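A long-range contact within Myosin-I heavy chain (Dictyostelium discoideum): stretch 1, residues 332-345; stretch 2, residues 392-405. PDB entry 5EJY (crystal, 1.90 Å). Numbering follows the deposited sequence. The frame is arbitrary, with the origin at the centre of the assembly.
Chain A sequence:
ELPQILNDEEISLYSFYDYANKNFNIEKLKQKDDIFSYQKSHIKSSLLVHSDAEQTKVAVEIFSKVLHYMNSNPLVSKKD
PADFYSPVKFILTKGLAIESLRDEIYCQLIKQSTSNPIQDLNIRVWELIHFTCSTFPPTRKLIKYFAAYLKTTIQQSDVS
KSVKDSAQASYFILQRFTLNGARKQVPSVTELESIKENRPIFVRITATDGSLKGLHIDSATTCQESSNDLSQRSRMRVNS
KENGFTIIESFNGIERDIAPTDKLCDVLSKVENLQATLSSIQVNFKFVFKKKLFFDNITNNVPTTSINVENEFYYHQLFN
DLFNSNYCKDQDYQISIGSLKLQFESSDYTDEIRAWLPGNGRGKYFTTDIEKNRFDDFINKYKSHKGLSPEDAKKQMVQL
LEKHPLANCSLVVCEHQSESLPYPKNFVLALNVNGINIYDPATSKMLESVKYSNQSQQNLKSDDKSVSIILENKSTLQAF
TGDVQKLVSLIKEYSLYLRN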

ATOM      1  N   ASP A 332       6.181 -19.273  30.518  1.00 46.33           N
ATOM      2  CA  ASP A 332       5.198 -20.289  30.880  1.00 47.10           C
ATOM      3  C   ASP A 332       4.012 -20.221  29.925  1.00 43.48           C
ATOM      4  O   ASP A 332       3.557 -21.244  29.405  1.00 41.60           O
ATOM      5  CB  ASP A 332       4.693 -20.097  32.311  1.00 44.33           C
ATOM      6  CG  ASP A 332       5.681 -20.589  33.366  1.00 50.20           C
ATOM      7  OD1 ASP A 332       6.650 -21.306  33.028  1.00 50.24           O
ATOM      8  OD2 ASP A 332       5.462 -20.258  34.550  1.00 55.85           O
ATOM      9  N   TYR A 333       3.499 -19.014  29.713  1.00 43.33           N
ATOM     10  CA  TYR A 333       2.350 -18.840  28.828  1.00 45.67           C
ATOM     11  C   TYR A 333       2.675 -19.256  27.402  1.00 38.39           C
ATOM     12  O   TYR A 333       1.916 -20.000  26.776  1.00 38.57           O
ATOM     13  CB  TYR A 333       1.848 -17.400  28.832  1.00 42.42           C
ATOM     14  CG  TYR A 333       0.675 -17.208  27.900  1.00 37.56           C
ATOM     15  CD1 TYR A 333       0.867 -16.854  26.567  1.00 37.32           C
ATOM     16  CD2 TYR A 333      -0.621 -17.402  28.348  1.00 39.17           C
ATOM     17  CE1 TYR A 333      -0.214 -16.693  25.706  1.00 33.41           C
ATOM     18  CE2 TYR A 333      -1.700 -17.239  27.508  1.00 36.92           C
ATOM     19  CZ  TYR A 333      -1.493 -16.883  26.187  1.00 38.14           C
ATOM     20  OH  TYR A 333      -2.582 -16.723  25.362  1.00 32.20           O
ATOM     21  N   GLN A 334       3.801 -18.775  26.887  1.00 32.42           N
ATOM     22  CA  GLN A 334       4.196 -19.108  25.527  1.00 40.18           C
ATOM     23  C   GLN A 334       4.322 -20.622  25.385  1.00 41.95           C
ATOM     24  O   GLN A 334       3.920 -21.212  24.372  1.00 32.57           O
ATOM     25  CB  GLN A 334       5.495 -18.398  25.157  1.00 36.27           C
ATOM     26  CG  GLN A 334       5.350 -16.876  25.127  1.00 36.86           C
ATOM     27  CD  GLN A 334       6.684 -16.159  25.034  1.00 41.36           C
ATOM     28  OE1 GLN A 334       7.691 -16.625  25.571  1.00 41.52           O
ATOM     29  NE2 GLN A 334       6.698 -15.018  24.348  1.00 33.62           N
ATOM     30  N   ILE A 335       4.862 -21.248  26.421  1.00 38.11           N
ATOM     31  CA  ILE A 335       5.001 -22.696  26.451  1.00 38.48           C
ATOM     32  C   ILE A 335       3.651 -23.379  26.349  1.00 34.14           C
ATOM     33  O   ILE A 335       3.505 -24.365  25.628  1.00 38.79           O
ATOM     34  CB  ILE A 335       5.692 -23.173  27.753  1.00 41.97           C
ATOM     35  CG1 ILE A 335       7.168 -22.793  27.734  1.00 47.65           C
ATOM     36  CG2 ILE A 335       5.574 -24.679  27.894  1.00 43.14           C
ATOM     37  CD1 ILE A 335       7.871 -23.256  26.483  1.00 49.56           C
ATOM     38  N   SER A 336       2.665 -22.865  27.078  1.00 30.95           N
ATOM     39  CA  SER A 336       1.349 -23.488  27.090  1.00 35.21           C
ATOM     40  C   SER A 336       0.639 -23.428  25.726  1.00 39.48           C
ATOM     41  O   SER A 336       0.072 -24.424  25.277  1.00 35.45           O
ATOM     42  CB  SER A 336       0.469 -22.870  28.168  1.00 33.19           C
ATOM     43  OG  SER A 336       0.296 -21.490  27.927  1.00 42.99           O
ATOM     44  N   ILE A 337       0.663 -22.271  25.069  1.00 34.87           N
ATOM     45  CA  ILE A 337       0.055 -22.178  23.734  1.00 33.85           C
ATOM     46  C   ILE A 337       0.861 -22.912  22.660  1.00 35.29           C
ATOM     47  O   ILE A 337       0.290 -23.587  21.792  1.00 38.14           O
ATOM     48  CB  ILE A 337      -0.242 -20.716  23.306  1.00 33.36           C
ATOM     49  CG1 ILE A 337       1.020 -19.846  23.362  1.00 35.02           C
ATOM     50  CG2 ILE A 337      -1.365 -20.122  24.163  1.00 33.74           C
ATOM     51  CD1 ILE A 337       0.818 -18.413  22.783  1.00 31.57           C
ATOM     52  N   GLY A 338       2.181 -22.798  22.714  1.00 32.92           N
ATOM     53  CA  GLY A 338       3.032 -23.429  21.721  1.00 35.04           C
ATOM     54  C   GLY A 338       3.030 -24.948  21.801  1.00 42.18           C
ATOM     55  O   GLY A 338       3.138 -25.632  20.777  1.00 38.42           O
ATOM     56  N   SER A 339       2.907 -25.479  23.016  1.00 38.50           N
ATOM     57  CA  SER A 339       2.868 -26.931  23.204  1.00 44.75           C
ATOM     58  C   SER A 339       1.564 -27.526  22.680  1.00 37.49           C
ATOM     59  O   SER A 339       1.555 -28.624  22.125  1.00 39.56           O
ATOM     60  CB  SER A 339       3.092 -27.316  24.674  1.00 36.34           C
ATOM     61  OG  SER A 339       1.992 -26.942  25.487  1.00 38.59           O
ATOM     62  N   LEU A 340       0.463 -26.806  22.868  1.00 39.94           N
ATOM     63  CA  LEU A 340      -0.819 -27.228  22.313  1.00 41.00           C
ATOM     64  C   LEU A 340      -0.799 -27.193  20.786  1.00 39.84           C
ATOM     65  O   LEU A 340      -1.307 -28.108  20.127  1.00 38.99           O
ATOM     66  CB  LEU A 340      -1.966 -26.381  22.874  1.00 36.76           C
ATOM     67  CG  LEU A 340      -2.336 -26.726  24.319  1.00 42.58           C
ATOM     68  CD1 LEU A 340      -3.249 -25.682  24.934  1.00 38.51           C
ATOM     69  CD2 LEU A 340      -2.979 -28.118  24.389  1.00 40.24           C
ATOM     70  N   LYS A 341      -0.191 -26.150  20.224  1.00 39.29           N
ATOM     71  CA  LYS A 341      -0.081 -26.024  18.771  1.00 40.18           C
ATOM     72  C   LYS A 341       0.713 -27.195  18.186  1.00 43.35           C
ATOM     73  O   LYS A 341       0.392 -27.711  17.109  1.00 35.45           O
ATOM     74  CB  LYS A 341       0.564 -24.686  18.398  1.00 36.44           C
ATOM     75  CG  LYS A 341       0.688 -24.423  16.896  1.00 36.55           C
ATOM     76  CD  LYS A 341       1.225 -23.015  16.632  1.00 39.56           C
ATOM     77  CE  LYS A 341       1.914 -22.890  15.269  1.00 48.02           C
ATOM     78  NZ  LYS A 341       2.628 -21.571  15.146  1.00 40.59           N
ATOM     79  N   LEU A 342       1.742 -27.627  18.905  1.00 37.14           N
ATOM     80  CA  LEU A 342       2.548 -28.751  18.447  1.00 40.37           C
ATOM     81  C   LEU A 342       1.750 -30.052  18.495  1.00 34.01           C
ATOM     82  O   LEU A 342       1.845 -30.881  17.588  1.00 44.07           O
ATOM     83  CB  LEU A 342       3.833 -28.876  19.276  1.00 44.42           C
ATOM     84  CG  LEU A 342       4.829 -29.946  18.815  1.00 47.95           C
ATOM     85  CD1 LEU A 342       5.155 -29.800  17.335  1.00 43.77           C
ATOM     86  CD2 LEU A 342       6.106 -29.890  19.659  1.00 46.20           C
ATOM     87  N   GLN A 343       0.951 -30.227  19.543  1.00 35.86           N
ATOM     88  CA  GLN A 343       0.129 -31.425  19.661  1.00 42.47           C
ATOM     89  C   GLN A 343      -0.901 -31.467  18.534  1.00 45.14           C
ATOM     90  O   GLN A 343      -1.262 -32.539  18.031  1.00 41.19           O
ATOM     91  CB  GLN A 343      -0.571 -31.468  21.016  1.00 39.44           C
ATOM     92  CG  GLN A 343      -1.440 -32.710  21.238  1.00 41.06           C
ATOM     93  CD  GLN A 343      -0.660 -34.022  21.154  1.00 49.65           C
ATOM     94  OE1 GLN A 343      -1.243 -35.091  20.943  1.00 49.65           O
ATOM     95  NE2 GLN A 343       0.659 -33.947  21.315  1.00 47.94           N
ATOM     96  N   PHE A 344      -1.367 -30.285  18.143  1.00 37.67           N
ATOM     97  CA  PHE A 344      -2.349 -30.160  17.074  1.00 36.07           C
ATOM     98  C   PHE A 344      -1.729 -30.520  15.730  1.00 35.63           C
ATOM     99  O   PHE A 344      -2.255 -31.368  14.996  1.00 36.65           O
ATOM    100  CB  PHE A 344      -2.931 -28.740  17.046  1.00 37.68           C
ATOM    101  CG  PHE A 344      -3.799 -28.464  15.848  1.00 37.19           C
ATOM    102  CD1 PHE A 344      -5.080 -28.985  15.769  1.00 36.63           C
ATOM    103  CD2 PHE A 344      -3.331 -27.681  14.807  1.00 36.84           C
ATOM    104  CE1 PHE A 344      -5.880 -28.735  14.658  1.00 37.33           C
ATOM    105  CE2 PHE A 344      -4.128 -27.431  13.695  1.00 40.83           C
ATOM    106  CZ  PHE A 344      -5.398 -27.952  13.629  1.00 35.09           C
ATOM    107  N   GLU A 345      -0.599 -29.895  15.415  1.00 31.08           N
ATOM    108  CA  GLU A 345       0.028 -30.075  14.114  1.00 36.48           C
ATOM    109  C   GLU A 345       0.774 -31.403  13.941  1.00 42.41           C
ATOM    110  O   GLU A 345       0.831 -31.942  12.839  1.00 38.59           O
ATOM    111  CB  GLU A 345       0.966 -28.908  13.797  1.00 38.65           C
ATOM    112  CG  GLU A 345       0.249 -27.575  13.648  1.00 35.18           C
ATOM    113  CD  GLU A 345       1.167 -26.452  13.209  1.00 45.87           C
ATOM    114  OE1 GLU A 345       2.307 -26.732  12.793  1.00 46.41           O
ATOM    115  OE2 GLU A 345       0.747 -25.276  13.277  1.00 55.99           O
ATOM    116  N   ASP A 392      -9.360 -31.130  20.534  1.00 41.21           N
ATOM    117  CA  ASP A 392      -9.149 -30.690  21.906  1.00 41.46           C
ATOM    118  C   ASP A 392      -7.943 -29.781  22.018  1.00 38.28           C
ATOM    119  O   ASP A 392      -8.011 -28.736  22.655  1.00 41.10           O
ATOM    120  CB  ASP A 392      -8.974 -31.892  22.841  1.00 47.42           C
ATOM    121  CG  ASP A 392     -10.279 -32.611  23.106  1.00 56.45           C
ATOM    122  OD1 ASP A 392     -11.333 -31.937  23.126  1.00 55.49           O
ATOM    123  OD2 ASP A 392     -10.248 -33.847  23.292  1.00 60.56           O
ATOM    124  N   ALA A 393      -6.834 -30.196  21.412  1.00 40.65           N
ATOM    125  CA  ALA A 393      -5.618 -29.399  21.423  1.00 40.74           C
ATOM    126  C   ALA A 393      -5.900 -27.990  20.900  1.00 39.49           C
ATOM    127  O   ALA A 393      -5.553 -27.000  21.544  1.00 39.49           O
ATOM    128  CB  ALA A 393      -4.535 -30.075  20.597  1.00 33.73           C
ATOM    129  N   LYS A 394      -6.547 -27.903  19.742  1.00 35.57           N
ATOM    130  CA  LYS A 394      -6.876 -26.599  19.171  1.00 37.75           C
ATOM    131  C   LYS A 394      -7.811 -25.785  20.072  1.00 40.60           C
ATOM    132  O   LYS A 394      -7.597 -24.591  20.272  1.00 34.56           O
ATOM    133  CB  LYS A 394      -7.477 -26.731  17.764  1.00 35.87           C
ATOM    134  CG  LYS A 394      -7.685 -25.380  17.067  1.00 38.81           C
ATOM    135  CD  LYS A 394      -8.349 -25.538  15.705  1.00 43.34           C
ATOM    136  CE  LYS A 394      -8.437 -24.205  14.961  1.00 52.01           C
ATOM    137  NZ  LYS A 394      -7.250 -23.982  14.080  1.00 49.84           N
ATOM    138  N   LYS A 395      -8.847 -26.422  20.610  1.00 35.58           N
ATOM    139  CA  LYS A 395      -9.790 -25.721  21.482  1.00 36.57           C
ATOM    140  C   LYS A 395      -9.109 -25.133  22.727  1.00 43.60           C
ATOM    141  O   LYS A 395      -9.409 -24.012  23.149  1.00 38.70           O
ATOM    142  CB  LYS A 395     -10.935 -26.647  21.901  1.00 44.53           C
ATOM    143  N   GLN A 396      -8.190 -25.890  23.311  1.00 40.92           N
ATOM    144  CA  GLN A 396      -7.482 -25.419  24.491  1.00 43.94           C
ATOM    145  C   GLN A 396      -6.602 -24.213  24.156  1.00 42.55           C
ATOM    146  O   GLN A 396      -6.577 -23.243  24.904  1.00 37.67           O
ATOM    147  CB  GLN A 396      -6.645 -26.539  25.109  1.00 41.84           C
ATOM    148  CG  GLN A 396      -7.456 -27.657  25.749  1.00 46.15           C
ATOM    149  CD  GLN A 396      -6.596 -28.549  26.628  1.00 49.09           C
ATOM    150  OE1 GLN A 396      -5.758 -28.064  27.385  1.00 49.26           O
ATOM    151  NE2 GLN A 396      -6.785 -29.860  26.517  1.00 53.10           N
ATOM    152  N   MET A 397      -5.889 -24.284  23.033  1.00 42.53           N
ATOM    153  CA  MET A 397      -5.043 -23.180  22.568  1.00 39.62           C
ATOM    154  C   MET A 397      -5.862 -21.904  22.367  1.00 37.04           C
ATOM    155  O   MET A 397      -5.501 -20.831  22.861  1.00 36.32           O
ATOM    156  CB  MET A 397      -4.329 -23.562  21.267  1.00 37.46           C
ATOM    157  CG  MET A 397      -3.285 -22.556  20.781  1.00 38.10           C
ATOM    158  SD  MET A 397      -2.679 -22.950  19.127  1.00 40.26           S
ATOM    159  CE  MET A 397      -4.175 -22.701  18.165  1.00 38.09           C
ATOM    160  N   VAL A 398      -6.970 -22.025  21.641  1.00 39.70           N
ATOM    161  CA  VAL A 398      -7.836 -20.878  21.385  1.00 36.15           C
ATOM    162  C   VAL A 398      -8.353 -20.258  22.683  1.00 41.42           C
ATOM    163  O   VAL A 398      -8.477 -19.039  22.793  1.00 34.59           O
ATOM    164  CB  VAL A 398      -9.004 -21.251  20.451  1.00 40.77           C
ATOM    165  CG1 VAL A 398     -10.027 -20.129  20.379  1.00 38.29           C
ATOM    166  CG2 VAL A 398      -8.469 -21.583  19.063  1.00 38.32           C
ATOM    167  N   GLN A 399      -8.650 -21.102  23.667  1.00 39.64           N
ATOM    168  CA  GLN A 399      -9.083 -20.618  24.969  1.00 39.64           C
ATOM    169  C   GLN A 399      -7.987 -19.789  25.630  1.00 34.98           C
ATOM    170  O   GLN A 399      -8.247 -18.704  26.131  1.00 39.47           O
ATOM    171  CB  GLN A 399      -9.475 -21.787  25.880  1.00 41.66           C
ATOM    172  N   LEU A 400      -6.764 -20.311  25.635  1.00 35.73           N
ATOM    173  CA  LEU A 400      -5.633 -19.612  26.237  1.00 33.02           C
ATOM    174  C   LEU A 400      -5.357 -18.287  25.535  1.00 39.22           C
ATOM    175  O   LEU A 400      -4.978 -17.292  26.170  1.00 33.98           O
ATOM    176  CB  LEU A 400      -4.387 -20.496  26.184  1.00 35.12           C
ATOM    177  CG  LEU A 400      -4.355 -21.656  27.181  1.00 37.21           C
ATOM    178  CD1 LEU A 400      -3.188 -22.588  26.903  1.00 30.32           C
ATOM    179  CD2 LEU A 400      -4.285 -21.109  28.611  1.00 39.91           C
ATOM    180  N   LEU A 401      -5.531 -18.284  24.216  1.00 31.70           N
ATOM    181  CA  LEU A 401      -5.341 -17.074  23.422  1.00 36.20           C
ATOM    182  C   LEU A 401      -6.422 -16.058  23.751  1.00 33.22           C
ATOM    183  O   LEU A 401      -6.132 -14.885  23.997  1.00 34.25           O
ATOM    184  CB  LEU A 401      -5.352 -17.397  21.913  1.00 29.44           C
ATOM    185  CG  LEU A 401      -4.174 -18.199  21.352  1.00 27.00           C
ATOM    186  CD1 LEU A 401      -4.388 -18.508  19.868  1.00 30.28           C
ATOM    187  CD2 LEU A 401      -2.860 -17.451  21.544  1.00 29.22           C
ATOM    188  N   GLU A 402      -7.670 -16.511  23.770  1.00 32.20           N
ATOM    189  CA  GLU A 402      -8.807 -15.612  23.953  1.00 34.44           C
ATOM    190  C   GLU A 402      -8.853 -14.954  25.337  1.00 39.64           C
ATOM    191  O   GLU A 402      -9.493 -13.917  25.511  1.00 33.73           O
ATOM    192  CB  GLU A 402     -10.129 -16.341  23.688  1.00 40.16           C
ATOM    193  CG  GLU A 402     -10.426 -16.577  22.216  1.00 46.90           C
ATOM    194  CD  GLU A 402     -10.613 -15.282  21.444  1.00 50.96           C
ATOM    195  OE1 GLU A 402     -10.780 -14.225  22.089  1.00 51.50           O
ATOM    196  OE2 GLU A 402     -10.594 -15.317  20.195  1.00 57.17           O
ATOM    197  N   LYS A 403      -8.185 -15.558  26.314  1.00 37.85           N
ATOM    198  CA  LYS A 403      -8.219 -15.033  27.682  1.00 44.28           C
ATOM    199  C   LYS A 403      -6.999 -14.181  28.029  1.00 41.33           C
ATOM    200  O   LYS A 403      -6.913 -13.638  29.136  1.00 41.25           O
ATOM    201  CB  LYS A 403      -8.372 -16.168  28.703  1.00 43.69           C
ATOM    202  CG  LYS A 403      -9.700 -16.911  28.621  1.00 49.23           C
ATOM    203  CD  LYS A 403     -10.885 -15.979  28.840  1.00 48.99           C
ATOM    204  CE  LYS A 403     -12.207 -16.742  28.830  1.00 51.58           C
ATOM    205  N   HIS A 404      -6.053 -14.066  27.099  1.00 36.41           N
ATOM    206  CA  HIS A 404      -4.899 -13.191  27.322  1.00 39.05           C
ATOM    207  C   HIS A 404      -5.343 -11.732  27.325  1.00 33.76           C
ATOM    208  O   HIS A 404      -6.230 -11.363  26.558  1.00 32.03           O
ATOM    209  CB  HIS A 404      -3.835 -13.417  26.253  1.00 36.43           C
ATOM    210  CG  HIS A 404      -2.515 -12.798  26.583  1.00 33.45           C
ATOM    211  ND1 HIS A 404      -2.266 -11.450  26.429  1.00 35.01           N
ATOM    212  CD2 HIS A 404      -1.375 -13.341  27.074  1.00 34.33           C
ATOM    213  CE1 HIS A 404      -1.024 -11.192  26.805  1.00 36.11           C
ATOM    214  NE2 HIS A 404      -0.461 -12.323  27.195  1.00 34.64           N
ATOM    215  N   PRO A 405      -4.752 -10.900  28.213  1.00 32.80           N
ATOM    216  CA  PRO A 405      -5.106  -9.479  28.301  1.00 30.79           C
ATOM    217  C   PRO A 405      -5.105  -8.753  26.950  1.00 26.27           C
ATOM    218  O   PRO A 405      -5.889  -7.829  26.756  1.00 27.63           O
ATOM    219  CB  PRO A 405      -3.995  -8.899  29.197  1.00 31.72           C
ATOM    220  CG  PRO A 405      -3.589 -10.021  30.053  1.00 38.41           C
ATOM    221  CD  PRO A 405      -3.731 -11.272  29.210  1.00 32.94           C
TER

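Two helices pack nearly antiparallel here, their N-to-C directions 156° apart and their axes approaching to 8.2 Å. Leucines interlock across that gap, and the contact is almost wholly apolar, with one polar link near the start of stretch 1.

That link belongs to Tyr-333. Its t rotamer carries the hydroxyl across to the end of the other helix, where OH donates a hydrogen bond to Leu-400 O at 2.6 Å. No backbone NH within stretch 2 bonds to this carbonyl, so the tyrosine serves it from the neighbouring helix. The same ring offers one face to the edge of His-404, with centroids 5.0 Å apart and planes at 66°, so the residue fastens both the last helical turn and the segment that leaves it.

Ser-336, one turn on, spends its hydroxyl on its own helix, with a very short bond from OG to Tyr-333 O of 2.5 Å. What it presents to stretch 2 is little more than a small surface, OG lying 3.8 Å from Leu-400 CD1. Leu-400 sits as a knob among Tyr-333, Ser-336, Ile-337 and Leu-340.

Ile-337 points sideways yet still lines that hole, its CG2 3.7 Å from Leu-400 CB, while its CD1 reaches Leu-401 CD2 at 4.0 Å. Ile-337 CA also lies 5.3 Å from Met-397 CA. Gly-338 stands off the contact; a CB there would point away from stretch 2, so its lack of a side chain is not what lets these helices approach.

Leu-340 answers Leu-400 with the reciprocal knob, seated among Ala-393, Gln-396, Met-397 and Leu-400. Its CD1 comes within 3.5 Å of Gln-396 CB, which contributes aliphatic surface to the socket, and the two knobs touch each other, Leu-340 CD1 to Leu-400 CD1 at 3.7 Å. Ala-393 fits the close backbone here: the CA atoms of Leu-340 and Ala-393 are 5.3 Å apart, and its methyl CB rests 3.8 Å from Leu-340 O.

Lys-341 lends only the base of its side chain, CB lying 3.7 Å from Met-397 SD, while its extended end leads away to a hydrogen bond elsewhere in the structure. Phe-344 closes the row. Its CB packs 4.1 Å from Ala-393 CB, and its CD1 meets Lys-394 CB at 3.8 Å, the ring lying oblique to that carbon. The rule is leucine into leucine's socket, with alanine at one of the two nearest CA pairs and tyrosine tying the far end.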